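Local coordinates for putative archaeal ammonia monooxygenase subunit B (Candidatus Nitrosocaldus yellowstonii, PDB 4O65), which binds copper(II) through a cupredoxin domain and probably serves as a subunit of a membrane monooxygenase that oxidises ammonia, at residues D58-T63 against N89-I94; D47-G50 against A54-Q57; N101-T104 against E110-Y113; E29-T34 against L40-Q45. One frame throughout, in Å; residues are numbered along the deposited sequence.

Contact 1 lies near the centre of the chain, where side chains of strands 59-68 and 91-97 meet across strand 110-119 between them. Contact 3 belongs to the same sandwich about 18 Å away (centre to centre) and joins strand 110-119 to the edge strand 103-105 of the other sheet. Contacts 1, 3 and 4 are all apolar, the first two partly buried and contact 4, between two helices, buried. Contact 2, by contrast, is a surface contact that mixes methionine packing on arginine chains with one weak hydrogen bond and bridging waters. Phe30 joins contacts 2 and 4, and Ile94 packs on Arg56 to connect contact 2 with contact 1. Contacts 3 and 4 lie on opposite sides of the chain's centre.

Contact 1. Residues D58-T63 against N89-I94; sequences DVLIVT and NRWEFI
Leu60 and Trp91 make the more extensive part of this contact, the leucine touching the indole through two carbons. Leu60 CB and Leu60 CD2 each approach Trp91 CZ3 to 3.9 Å, and CD2 also lies 4.1 Å from Trp91 CH2, so the leucine meets the outer end of the six-membered ring obliquely. The indole reaches it because its CG lies beside the backbone N (chi1 -68°), which swings the ring over the sheet. Ile146 of strand 137-149 touches both residues, Ala119 lies against Trp91, and Tyr125 meets the indole edge-to-face, which puts this part between the two sheets.

The other part is sparser, resting on one short methyl pair: Val59 CG2 touches Ile94 CD1 at 3.6 Å, the two side chains crossing at about a right angle. Ile94 is extended at chi2 (164°), which carries CD1 across to the valine. Cys116, disulfide-bonded to Cys51, and Pro53 also touch Val59, whereas Ile94 is partly exposed. Two residues earlier in the same strand, Glu92 forms a salt bridge with Lys27.

Consecutive residues Val59 and Leu60 thus serve opposite faces of the sheet. The backbones share no bond, since strand 110-119 runs between them and pairs with Leu60 through Leu117. Trp91 lies about 11 Å from the bound copper ion, close to but not at the metal. Leu60 and Trp91, packed over an intervening strand into the space between two sheets, are in keeping with the cupredoxin beta-sandwich.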
loop_
_atom_site.group_PDB
_atom_site.type_symbol
_atom_site.label_atom_id
_atom_site.label_comp_id
_atom_site.label_asym_id
_atom_site.label_seq_id
_atom_site.Cartn_x
_atom_site.Cartn_y
_atom_site.Cartn_z
ATOM N N ASP A 58 4.148 9.530 7.324
ATOM C CA ASP A 58 3.157 8.457 7.311
ATOM C C ASP A 58 3.247 7.543 6.072
ATOM O O ASP A 58 2.410 6.616 5.922
ATOM C CB ASP A 58 1.709 9.051 7.367
ATOM C CG ASP A 58 1.383 9.883 6.170
ATOM O OD1 ASP A 58 2.269 10.703 5.735
ATOM O OD2 ASP A 58 0.231 9.779 5.689
ATOM N N VAL A 59 4.233 7.796 5.208
ATOM C CA VAL A 59 4.247 7.136 3.903
ATOM C C VAL A 59 5.259 5.994 3.860
ATOM O O VAL A 59 6.411 6.139 4.271
ATOM C CB VAL A 59 4.503 8.150 2.774
ATOM C CG1 VAL A 59 4.792 7.455 1.442
ATOM C CG2 VAL A 59 3.308 9.088 2.670
ATOM N N LEU A 60 4.786 4.882 3.324
ATOM C CA LEU A 60 5.600 3.667 3.037
ATOM C C LEU A 60 5.662 3.443 1.560
ATOM O O LEU A 60 4.600 3.418 0.886
ATOM C CB LEU A 60 4.874 2.432 3.683
ATOM C CG LEU A 60 5.580 1.079 3.367
ATOM C CD1 LEU A 60 6.971 1.013 4.035
ATOM C CD2 LEU A 60 4.651 -0.005 3.959
ATOM N N ILE A 61 6.880 3.192 1.049
ATOM C CA ILE A 61 7.073 2.685 -0.297
ATOM C C ILE A 61 7.548 1.225 -0.239
ATOM O O ILE A 61 8.503 0.894 0.487
ATOM C CB ILE A 61 8.155 3.529 -1.038
ATOM C CG1 ILE A 61 7.678 5.009 -1.190
ATOM C CG2 ILE A 61 8.420 2.918 -2.432
ATOM C CD1 ILE A 61 8.768 5.912 -1.820
ATOM N N VAL A 62 6.893 0.374 -1.039
ATOM C CA VAL A 62 7.331 -1.014 -1.148
ATOM C C VAL A 62 7.635 -1.202 -2.621
ATOM O O VAL A 62 6.763 -0.915 -3.487
ATOM C CB VAL A 62 6.205 -2.020 -0.714
ATOM C CG1 VAL A 62 6.777 -3.475 -0.772
ATOM C CG2 VAL A 62 5.662 -1.642 0.664
ATOM N N THR A 63 8.811 -1.744 -2.915
ATOM C CA THR A 63 9.141 -1.991 -4.311
ATOM C C THR A 63 9.587 -3.435 -4.480
ATOM O O THR A 63 9.953 -4.082 -3.486
ATOM C CB THR A 63 10.266 -1.061 -4.839
ATOM O OG1 THR A 63 11.400 -1.126 -3.936
ATOM C CG2 THR A 63 9.770 0.426 -4.889
ATOM N N ASN A 89 -8.443 0.400 5.191
ATOM C CA ASN A 89 -8.754 0.202 6.623
ATOM C C ASN A 89 -7.723 0.778 7.630
ATOM O O ASN A 89 -7.958 1.795 8.316
ATOM C CB ASN A 89 -8.913 -1.290 6.904
ATOM C CG ASN A 89 -9.532 -1.545 8.267
ATOM O OD1 ASN A 89 -9.981 -0.604 8.930
ATOM N ND2 ASN A 89 -9.551 -2.800 8.698
ATOM N N ARG A 90 -6.589 0.107 7.750
ATOM C CA ARG A 90 -5.511 0.621 8.591
ATOM C C ARG A 90 -4.441 1.304 7.751
ATOM O O ARG A 90 -3.608 2.019 8.320
ATOM C CB ARG A 90 -4.932 -0.462 9.491
ATOM C CG ARG A 90 -5.973 -0.612 10.631
ATOM C CD ARG A 90 -6.024 -1.909 11.384
ATOM N NE ARG A 90 -4.995 -1.962 12.406
ATOM C CZ ARG A 90 -5.071 -1.429 13.624
ATOM N NH1 ARG A 90 -6.158 -0.765 14.010
ATOM N NH2 ARG A 90 -4.034 -1.571 14.454
ATOM N N TRP A 91 -4.478 1.034 6.433
ATOM C CA TRP A 91 -3.540 1.606 5.418
ATOM C C TRP A 91 -4.349 2.094 4.261
ATOM O O TRP A 91 -5.461 1.590 4.041
ATOM C CB TRP A 91 -2.592 0.516 4.901
ATOM C CG TRP A 91 -1.624 0.059 5.966
ATOM C CD1 TRP A 91 -1.866 -0.846 6.992
ATOM C CD2 TRP A 91 -0.283 0.550 6.191
ATOM N NE1 TRP A 91 -0.778 -0.982 7.813
ATOM C CE2 TRP A 91 0.232 -0.177 7.376
ATOM C CE3 TRP A 91 0.537 1.472 5.549
ATOM C CZ2 TRP A 91 1.506 0.031 7.880
ATOM C CZ3 TRP A 91 1.834 1.655 6.048
ATOM C CH2 TRP A 91 2.314 0.955 7.187
ATOM N N GLU A 92 -3.840 3.066 3.513
ATOM C CA GLU A 92 -4.532 3.611 2.357
ATOM C C GLU A 92 -3.555 3.647 1.184
ATOM O O GLU A 92 -2.428 4.126 1.362
ATOM C CB GLU A 92 -4.912 5.048 2.731
ATOM C CG GLU A 92 -5.661 5.815 1.683
ATOM C CD GLU A 92 -6.200 7.060 2.323
ATOM O OE1 GLU A 92 -5.462 8.058 2.391
ATOM O OE2 GLU A 92 -7.318 6.971 2.866
ATOM N N PHE A 93 -3.971 3.240 -0.024
ATOM C CA PHE A 93 -3.125 3.464 -1.196
ATOM C C PHE A 93 -3.013 4.938 -1.567
ATOM O O PHE A 93 -3.981 5.719 -1.483
ATOM C CB PHE A 93 -3.481 2.592 -2.427
ATOM C CG PHE A 93 -2.781 1.252 -2.414
ATOM C CD1 PHE A 93 -1.478 1.128 -2.915
ATOM C CD2 PHE A 93 -3.377 0.140 -1.801
ATOM C CE1 PHE A 93 -0.809 -0.086 -2.880
ATOM C CE2 PHE A 93 -2.708 -1.083 -1.761
ATOM C CZ PHE A 93 -1.422 -1.193 -2.293
ATOM N N ILE A 94 -1.797 5.313 -1.925
ATOM C CA ILE A 94 -1.528 6.602 -2.502
ATOM C C ILE A 94 -1.332 6.384 -4.008
ATOM O O ILE A 94 -1.867 7.157 -4.815
ATOM C CB ILE A 94 -0.277 7.275 -1.895
ATOM C CG1 ILE A 94 -0.550 7.646 -0.431
ATOM C CG2 ILE A 94 0.179 8.480 -2.769
ATOM C CD1 ILE A 94 0.718 7.964 0.359
#

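Contact 2. Residues D47-G50 against A54-Q57; sequences DAMG and ARRQ
Met49 lies against the aliphatic parts of two arginines. Its SD is 3.7 Å from Arg56 CG and 3.8 Å from Arg55 CD, while Met49 CB meets Arg56 CD at 3.8 Å; the thioether crosses Arg55 at about a right angle and Arg56 obliquely. Phe30 of helix 27-35 touches both Met49 and Arg56.

Direct polar contact is modest. Arg56 NH1 gives Gly50 O a weak hydrogen bond of 3.0 Å, bent to 133° at the hydrogen and oblique to the guanidinium. A bend at chi3 (66°) turns the arginine's head toward that carbonyl. Gly50 ends a type I turn begun at Asp47 and has positive phi.

Water supplies much of the rest. Water 1 donates to Asp47 OD1 at 2.7 Å and accepts from Arg56 NH2 at 2.9 Å; water 2 joins Asp47 O to Arg56 NH1. Both waters sit at the guanidinium edge, in its plane.

As for charge, Asp47 OD1 stands 4.5 Å from Arg56 NH2, well out of the guanidinium plane, with no N-H aimed at it; Asp47 has its salt bridge with Lys27. The buried Arg56 thus meets the turn through one weak bond, bridging waters and probably some attraction to Asp47, while its salt bridge with Asp58 ties it to the start of strand 59-68.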
loop_
_atom_site.group_PDB
_atom_site.type_symbol
_atom_site.label_atom_id
_atom_site.label_comp_id
_atom_site.label_asym_id
_atom_site.label_seq_id
_atom_site.Cartn_x
_atom_site.Cartn_y
_atom_site.Cartn_z
ATOM N N ASP A 47 -2.847 14.699 1.769
ATOM C CA ASP A 47 -3.003 13.892 0.516
ATOM C C ASP A 47 -2.435 14.596 -0.700
ATOM O O ASP A 47 -1.858 13.927 -1.616
ATOM C CB ASP A 47 -4.486 13.568 0.190
ATOM C CG ASP A 47 -5.136 12.669 1.187
ATOM O OD1 ASP A 47 -4.467 11.947 1.933
ATOM O OD2 ASP A 47 -6.384 12.698 1.227
ATOM N N ALA A 48 -2.566 15.915 -0.739
ATOM C CA ALA A 48 -2.049 16.729 -1.822
ATOM C C ALA A 48 -0.520 16.630 -1.990
ATOM O O ALA A 48 0.019 16.880 -3.083
ATOM C CB ALA A 48 -2.515 18.198 -1.661
ATOM N N MET A 49 0.192 16.229 -0.932
ATOM C CA MET A 49 1.638 16.039 -1.036
ATOM C C MET A 49 1.993 14.812 -1.889
ATOM O O MET A 49 3.154 14.679 -2.338
ATOM C CB MET A 49 2.258 15.916 0.358
ATOM C CG MET A 49 1.996 17.196 1.162
ATOM S SD MET A 49 2.660 16.929 2.805
ATOM C CE MET A 49 2.209 18.446 3.692
ATOM N N GLY A 50 1.049 13.883 -2.036
ATOM C CA GLY A 50 1.336 12.612 -2.793
ATOM C C GLY A 50 2.401 11.736 -2.181
ATOM O O GLY A 50 2.569 11.732 -0.955
ATOM N N ALA A 54 9.887 11.528 2.153
ATOM C CA ALA A 54 10.886 12.405 2.770
ATOM C C ALA A 54 10.219 13.535 3.523
ATOM O O ALA A 54 10.733 13.984 4.558
ATOM C CB ALA A 54 11.870 12.965 1.728
ATOM N N ARG A 55 9.086 13.984 3.004
ATOM C CA ARG A 55 8.276 15.038 3.655
ATOM C C ARG A 55 7.260 14.432 4.644
ATOM O O ARG A 55 7.076 14.947 5.752
ATOM C CB ARG A 55 7.583 15.849 2.584
ATOM C CG ARG A 55 6.784 17.048 3.129
ATOM C CD ARG A 55 6.225 17.946 2.054
ATOM N NE ARG A 55 7.107 19.081 1.735
ATOM C CZ ARG A 55 7.794 19.132 0.610
ATOM N NH1 ARG A 55 8.566 20.154 0.317
ATOM N NH2 ARG A 55 7.661 18.133 -0.236
ATOM N N ARG A 56 6.581 13.377 4.222
ATOM C CA ARG A 56 5.439 12.796 4.975
ATOM C C ARG A 56 5.907 11.602 5.765
ATOM O O ARG A 56 6.269 10.558 5.173
ATOM C CB ARG A 56 4.434 12.264 3.927
ATOM C CG ARG A 56 3.570 13.335 3.333
ATOM C CD ARG A 56 2.606 12.712 2.340
ATOM N NE ARG A 56 1.636 11.810 3.014
ATOM C CZ ARG A 56 0.567 11.339 2.419
ATOM N NH1 ARG A 56 0.372 11.621 1.116
ATOM N NH2 ARG A 56 -0.319 10.581 3.096
ATOM N N GLN A 57 5.768 11.659 7.087
ATOM C CA GLN A 57 6.274 10.582 7.940
ATOM C C GLN A 57 5.250 9.450 8.061
ATOM O O GLN A 57 5.519 8.493 8.763
ATOM C CB GLN A 57 6.568 11.082 9.374
ATOM C CG GLN A 57 7.985 11.626 9.490
ATOM C CD GLN A 57 8.050 12.957 8.823
ATOM O OE1 GLN A 57 7.309 13.855 9.176
ATOM N NE2 GLN A 57 8.998 13.111 7.860
HETATM O O HOH W 1 -2.571 10.127 1.380
HETATM O O HOH W 2 -1.598 11.280 -1.465
HETATM O O HOH W 3 5.135 16.647 -1.714
#

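Contact 3. Residues N101-T104 against E110-Y113; sequences NVFT and EVPY
A beta-arch forms here, in which two strands joined by a short loop enter different sheets of the sandwich and face each other through side chains. Phe103 and Thr104 begin strand 103-105, at the edge of the five-stranded sheet, and Val111 lies near the start of strand 110-119 in the four-stranded one. Each strand takes its backbone hydrogen bonds within its own sheet, Phe103 with Ala76 and Val111 with Leu66. The closest approach of CA atoms, Thr104 CA to Val111 CA, is accordingly 8.5 Å, too wide for strand pairing.

Val111 carries the contact with both methyls. Its CG1, anti to the backbone N (chi1 173°), comes obliquely to the Phe103 ring, 4.2 Å from CE1. The other methyl, CG2, lies 3.8 Å from Thr104 O, a van der Waals contact of a carbonyl with a methyl. Phe103 reaches inward with chi1 near 55°; both it and Val111 point their CB atoms toward the opposing segment. Only 97 Å² is buried in all, so the contact is small.

The neighbours complete the packing. Pro98 touches both Phe103 and Val111, while Ile78 and Leu66 receive the phenylalanine from the two sheets. Tyr113 also starts toward the opposing segment, but its ring leads away, and its OH is hydrogen-bonded to Thr129 OG1. Thr104, by contrast, is exposed. A short arch of this kind, its two strands entering facing sheets and meeting through side chains, is a recurrent link in beta-sandwiches, here that of the cupredoxin domain.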
loop_
_atom_site.group_PDB
_atom_site.type_symbol
_atom_site.label_atom_id
_atom_site.label_comp_id
_atom_site.label_asym_id
_atom_site.label_seq_id
_atom_site.Cartn_x
_atom_site.Cartn_y
_atom_site.Cartn_z
ATOM N N ASN A 101 -6.121 -0.954 -12.384
ATOM C CA ASN A 101 -6.757 -1.845 -11.392
ATOM C C ASN A 101 -6.312 -3.305 -11.576
ATOM O O ASN A 101 -6.161 -4.046 -10.604
ATOM C CB ASN A 101 -8.285 -1.813 -11.526
ATOM C CG ASN A 101 -8.885 -0.455 -11.193
ATOM O OD1 ASN A 101 -9.228 0.319 -12.091
ATOM N ND2 ASN A 101 -9.023 -0.165 -9.905
ATOM N N VAL A 102 -6.167 -3.703 -12.832
ATOM C CA VAL A 102 -5.575 -5.000 -13.216
ATOM C C VAL A 102 -4.492 -4.701 -14.262
ATOM O O VAL A 102 -4.638 -3.775 -15.100
ATOM C CB VAL A 102 -6.681 -5.897 -13.790
ATOM C CG1 VAL A 102 -6.145 -7.187 -14.315
ATOM C CG2 VAL A 102 -7.771 -6.150 -12.747
ATOM N N PHE A 103 -3.389 -5.441 -14.235
ATOM C CA PHE A 103 -2.361 -5.270 -15.273
ATOM C C PHE A 103 -1.903 -6.613 -15.813
ATOM O O PHE A 103 -2.222 -7.679 -15.226
ATOM C CB PHE A 103 -1.185 -4.462 -14.742
ATOM C CG PHE A 103 -0.589 -5.047 -13.487
ATOM C CD1 PHE A 103 0.406 -6.038 -13.583
ATOM C CD2 PHE A 103 -1.024 -4.632 -12.230
ATOM C CE1 PHE A 103 0.940 -6.616 -12.433
ATOM C CE2 PHE A 103 -0.479 -5.220 -11.057
ATOM C CZ PHE A 103 0.529 -6.192 -11.188
ATOM N N THR A 104 -1.125 -6.594 -16.902
ATOM C CA THR A 104 -0.650 -7.835 -17.496
ATOM C C THR A 104 0.748 -8.185 -17.036
ATOM O O THR A 104 1.644 -7.317 -17.010
ATOM C CB THR A 104 -0.617 -7.741 -19.041
ATOM O OG1 THR A 104 -1.952 -7.488 -19.476
ATOM C CG2 THR A 104 -0.120 -9.050 -19.677
ATOM N N GLU A 110 8.868 -10.068 -16.636
ATOM C CA GLU A 110 9.152 -9.437 -15.323
ATOM C C GLU A 110 8.372 -8.135 -15.334
ATOM O O GLU A 110 8.384 -7.419 -16.358
ATOM C CB GLU A 110 10.660 -9.071 -15.212
ATOM C CG GLU A 110 11.619 -9.929 -14.353
ATOM C CD GLU A 110 12.540 -10.890 -15.133
ATOM O OE1 GLU A 110 12.043 -11.554 -16.069
ATOM O OE2 GLU A 110 13.764 -11.027 -14.822
ATOM N N VAL A 111 7.766 -7.777 -14.192
ATOM C CA VAL A 111 7.061 -6.497 -14.075
ATOM C C VAL A 111 7.614 -5.855 -12.765
ATOM O O VAL A 111 7.330 -6.367 -11.657
ATOM C CB VAL A 111 5.518 -6.707 -13.994
ATOM C CG1 VAL A 111 4.788 -5.388 -13.708
ATOM C CG2 VAL A 111 5.010 -7.249 -15.343
ATOM N N PRO A 112 8.368 -4.734 -12.879
ATOM C CA PRO A 112 8.726 -4.018 -11.626
ATOM C C PRO A 112 7.490 -3.406 -11.036
ATOM O O PRO A 112 6.559 -3.003 -11.787
ATOM C CB PRO A 112 9.726 -2.904 -12.080
ATOM C CG PRO A 112 9.641 -2.884 -13.571
ATOM C CD PRO A 112 9.056 -4.194 -14.076
ATOM N N TYR A 113 7.415 -3.359 -9.699
ATOM C CA TYR A 113 6.225 -2.718 -9.071
ATOM C C TYR A 113 6.662 -1.743 -7.991
ATOM O O TYR A 113 7.770 -1.871 -7.416
ATOM C CB TYR A 113 5.256 -3.798 -8.496
ATOM C CG TYR A 113 5.748 -4.466 -7.228
ATOM C CD1 TYR A 113 5.419 -3.944 -5.968
ATOM C CD2 TYR A 113 6.435 -5.699 -7.289
ATOM C CE1 TYR A 113 5.899 -4.558 -4.784
ATOM C CE2 TYR A 113 6.868 -6.331 -6.142
ATOM C CZ TYR A 113 6.575 -5.779 -4.901
ATOM O OH TYR A 113 7.027 -6.432 -3.798
#

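Contact 4. Residues E29-T34 against L40-Q45; sequences EFAKRT and LETLKQ
Next to Ala31, which makes the contact with Leu43, the Phe30 ring has Thr34 OG1 on one face, 3.2 Å above its plane and offset toward the rim. Round the ring's CE1 and CE2 lie the loop residues Arg55, Gln57 and Met49. The other flat groups of this helix belong to Glu29 and Arg33. The guanidinium holds Glu29 OE1 side-on with two nitrogens, NE at 3.1 Å and NH2 at 3.3 Å from it. NE addresses the lone pair of OE1 turned away from the other oxygen, whereas NH2 comes from above the carboxylate plane, 40° out of it. Glu29 points away from the second helix, and its OE2 is bonded separately to the backbone N of Glu151.

Between the helices themselves the meeting is apolar. Ala31 CB stands 3.9 Å from Leu43 CD2 and 4.2 Å from Thr42 CG2. Leu43 CG lies beside the backbone N (chi1 -67°), which sends CD2 toward the alanine. Ala31 CA and Leu43 CA are 6.3 Å apart, a close approach consistent with the small side chain of Ala31. Val46 of the second helix also touches Ala31.

The threonine hydroxyls find partners close by. Thr34 OG1 donates to Phe30 O at 2.8 Å, tilted 34° from the carbonyl plane, and Thr34 N reaches the same oxygen from the opposite face. Thr42 OG1 is occupied by Asn37 OD1, leaving its methyl CG2 to face Ala31. Segments 29-34 and 40-45 therefore meet through methyl groups, and the contact probably draws on close fit and burial more than on charge.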
loop_
_atom_site.group_PDB
_atom_site.type_symbol
_atom_site.label_atom_id
_atom_site.label_comp_id
_atom_site.label_asym_id
_atom_site.label_seq_id
_atom_site.Cartn_x
_atom_site.Cartn_y
_atom_site.Cartn_z
ATOM N N GLU A 29 -1.386 11.816 12.765
ATOM C CA GLU A 29 -0.276 12.320 13.611
ATOM C C GLU A 29 0.599 13.285 12.774
ATOM O O GLU A 29 1.024 14.338 13.276
ATOM C CB GLU A 29 0.603 11.188 14.140
ATOM C CG GLU A 29 1.621 11.628 15.203
ATOM C CD GLU A 29 0.977 12.148 16.487
ATOM O OE1 GLU A 29 1.647 12.954 17.135
ATOM O OE2 GLU A 29 -0.171 11.771 16.856
ATOM N N PHE A 30 0.802 12.936 11.511
ATOM C CA PHE A 30 1.567 13.817 10.614
ATOM C C PHE A 30 0.841 15.147 10.367
ATOM O O PHE A 30 1.463 16.217 10.455
ATOM C CB PHE A 30 1.866 13.158 9.263
ATOM C CG PHE A 30 2.553 14.102 8.319
ATOM C CD1 PHE A 30 3.902 14.448 8.508
ATOM C CD2 PHE A 30 1.835 14.663 7.240
ATOM C CE1 PHE A 30 4.548 15.329 7.627
ATOM C CE2 PHE A 30 2.488 15.548 6.356
ATOM C CZ PHE A 30 3.845 15.857 6.551
ATOM N N ALA A 31 -0.465 15.079 10.145
ATOM C CA ALA A 31 -1.281 16.315 9.975
ATOM C C ALA A 31 -1.216 17.196 11.212
ATOM O O ALA A 31 -1.059 18.435 11.125
ATOM C CB ALA A 31 -2.722 15.957 9.661
ATOM N N LYS A 32 -1.364 16.571 12.371
ATOM C CA LYS A 32 -1.322 17.316 13.643
ATOM C C LYS A 32 0.030 18.049 13.774
ATOM O O LYS A 32 0.077 19.232 14.176
ATOM C CB LYS A 32 -1.567 16.333 14.821
ATOM C CG LYS A 32 -1.339 16.925 16.215
ATOM C CD LYS A 32 -1.709 15.922 17.300
ATOM C CE LYS A 32 -1.753 16.638 18.653
ATOM N NZ LYS A 32 -1.842 15.638 19.763
ATOM N N ARG A 33 1.120 17.346 13.508
ATOM C CA ARG A 33 2.494 17.873 13.746
ATOM C C ARG A 33 2.766 19.005 12.751
ATOM O O ARG A 33 3.409 20.014 13.065
ATOM C CB ARG A 33 3.559 16.747 13.564
ATOM C CG ARG A 33 3.495 15.771 14.756
ATOM C CD ARG A 33 4.563 14.674 14.731
ATOM N NE ARG A 33 4.315 13.706 15.806
ATOM C CZ ARG A 33 5.106 12.673 16.137
ATOM N NH1 ARG A 33 6.245 12.459 15.509
ATOM N NH2 ARG A 33 4.744 11.848 17.125
ATOM N N THR A 34 2.195 18.866 11.560
ATOM C CA THR A 34 2.575 19.750 10.416
ATOM C C THR A 34 1.678 20.972 10.301
ATOM O O THR A 34 2.162 22.097 10.066
ATOM C CB THR A 34 2.474 18.932 9.112
ATOM O OG1 THR A 34 3.383 17.825 9.226
ATOM C CG2 THR A 34 2.919 19.798 7.861
ATOM N N LEU A 40 -10.715 16.421 8.658
ATOM C CA LEU A 40 -10.754 15.876 7.274
ATOM C C LEU A 40 -10.148 16.807 6.222
ATOM O O LEU A 40 -9.461 16.367 5.275
ATOM C CB LEU A 40 -12.227 15.553 6.905
ATOM C CG LEU A 40 -12.858 14.369 7.687
ATOM C CD1 LEU A 40 -14.353 14.316 7.293
ATOM C CD2 LEU A 40 -12.126 13.012 7.473
ATOM N N GLU A 41 -10.388 18.121 6.358
ATOM C CA GLU A 41 -9.832 19.091 5.411
ATOM C C GLU A 41 -8.314 19.128 5.423
ATOM O O GLU A 41 -7.669 19.258 4.373
ATOM C CB GLU A 41 -10.329 20.502 5.767
ATOM C CG GLU A 41 -10.918 21.266 4.605
ATOM C CD GLU A 41 -11.763 22.430 5.119
ATOM O OE1 GLU A 41 -11.298 23.156 6.021
ATOM O OE2 GLU A 41 -12.877 22.608 4.625
ATOM N N THR A 42 -7.743 18.992 6.610
ATOM C CA THR A 42 -6.294 19.014 6.722
ATOM C C THR A 42 -5.687 17.683 6.203
ATOM O O THR A 42 -4.598 17.661 5.634
ATOM C CB THR A 42 -5.931 19.256 8.171
ATOM O OG1 THR A 42 -6.680 20.444 8.620
ATOM C CG2 THR A 42 -4.481 19.508 8.279
ATOM N N LEU A 43 -6.395 16.601 6.414
ATOM C CA LEU A 43 -5.944 15.298 5.847
ATOM C C LEU A 43 -5.899 15.393 4.301
ATOM O O LEU A 43 -5.019 14.773 3.647
ATOM C CB LEU A 43 -6.865 14.190 6.381
ATOM C CG LEU A 43 -6.819 13.872 7.875
ATOM C CD1 LEU A 43 -7.902 12.836 8.252
ATOM C CD2 LEU A 43 -5.443 13.415 8.408
ATOM N N LYS A 44 -6.824 16.126 3.690
ATOM C CA LYS A 44 -6.713 16.409 2.236
ATOM C C LYS A 44 -5.505 17.245 1.814
ATOM O O LYS A 44 -4.954 17.034 0.746
ATOM C CB LYS A 44 -8.012 17.051 1.704
ATOM C CG LYS A 44 -9.200 16.111 1.859
ATOM C CD LYS A 44 -10.458 16.764 1.335
ATOM C CE LYS A 44 -11.487 15.692 0.967
ATOM N NZ LYS A 44 -12.862 16.282 0.833
ATOM N N GLN A 45 -5.033 18.140 2.679
ATOM C CA GLN A 45 -3.814 18.873 2.405
ATOM C C GLN A 45 -2.612 17.897 2.457
ATOM O O GLN A 45 -1.646 18.084 1.713
ATOM C CB GLN A 45 -3.577 19.963 3.425
ATOM C CG GLN A 45 -4.677 21.026 3.397
ATOM C CD GLN A 45 -4.407 22.097 4.427
ATOM O OE1 GLN A 45 -4.888 22.022 5.544
ATOM N NE2 GLN A 45 -3.565 23.050 4.071
#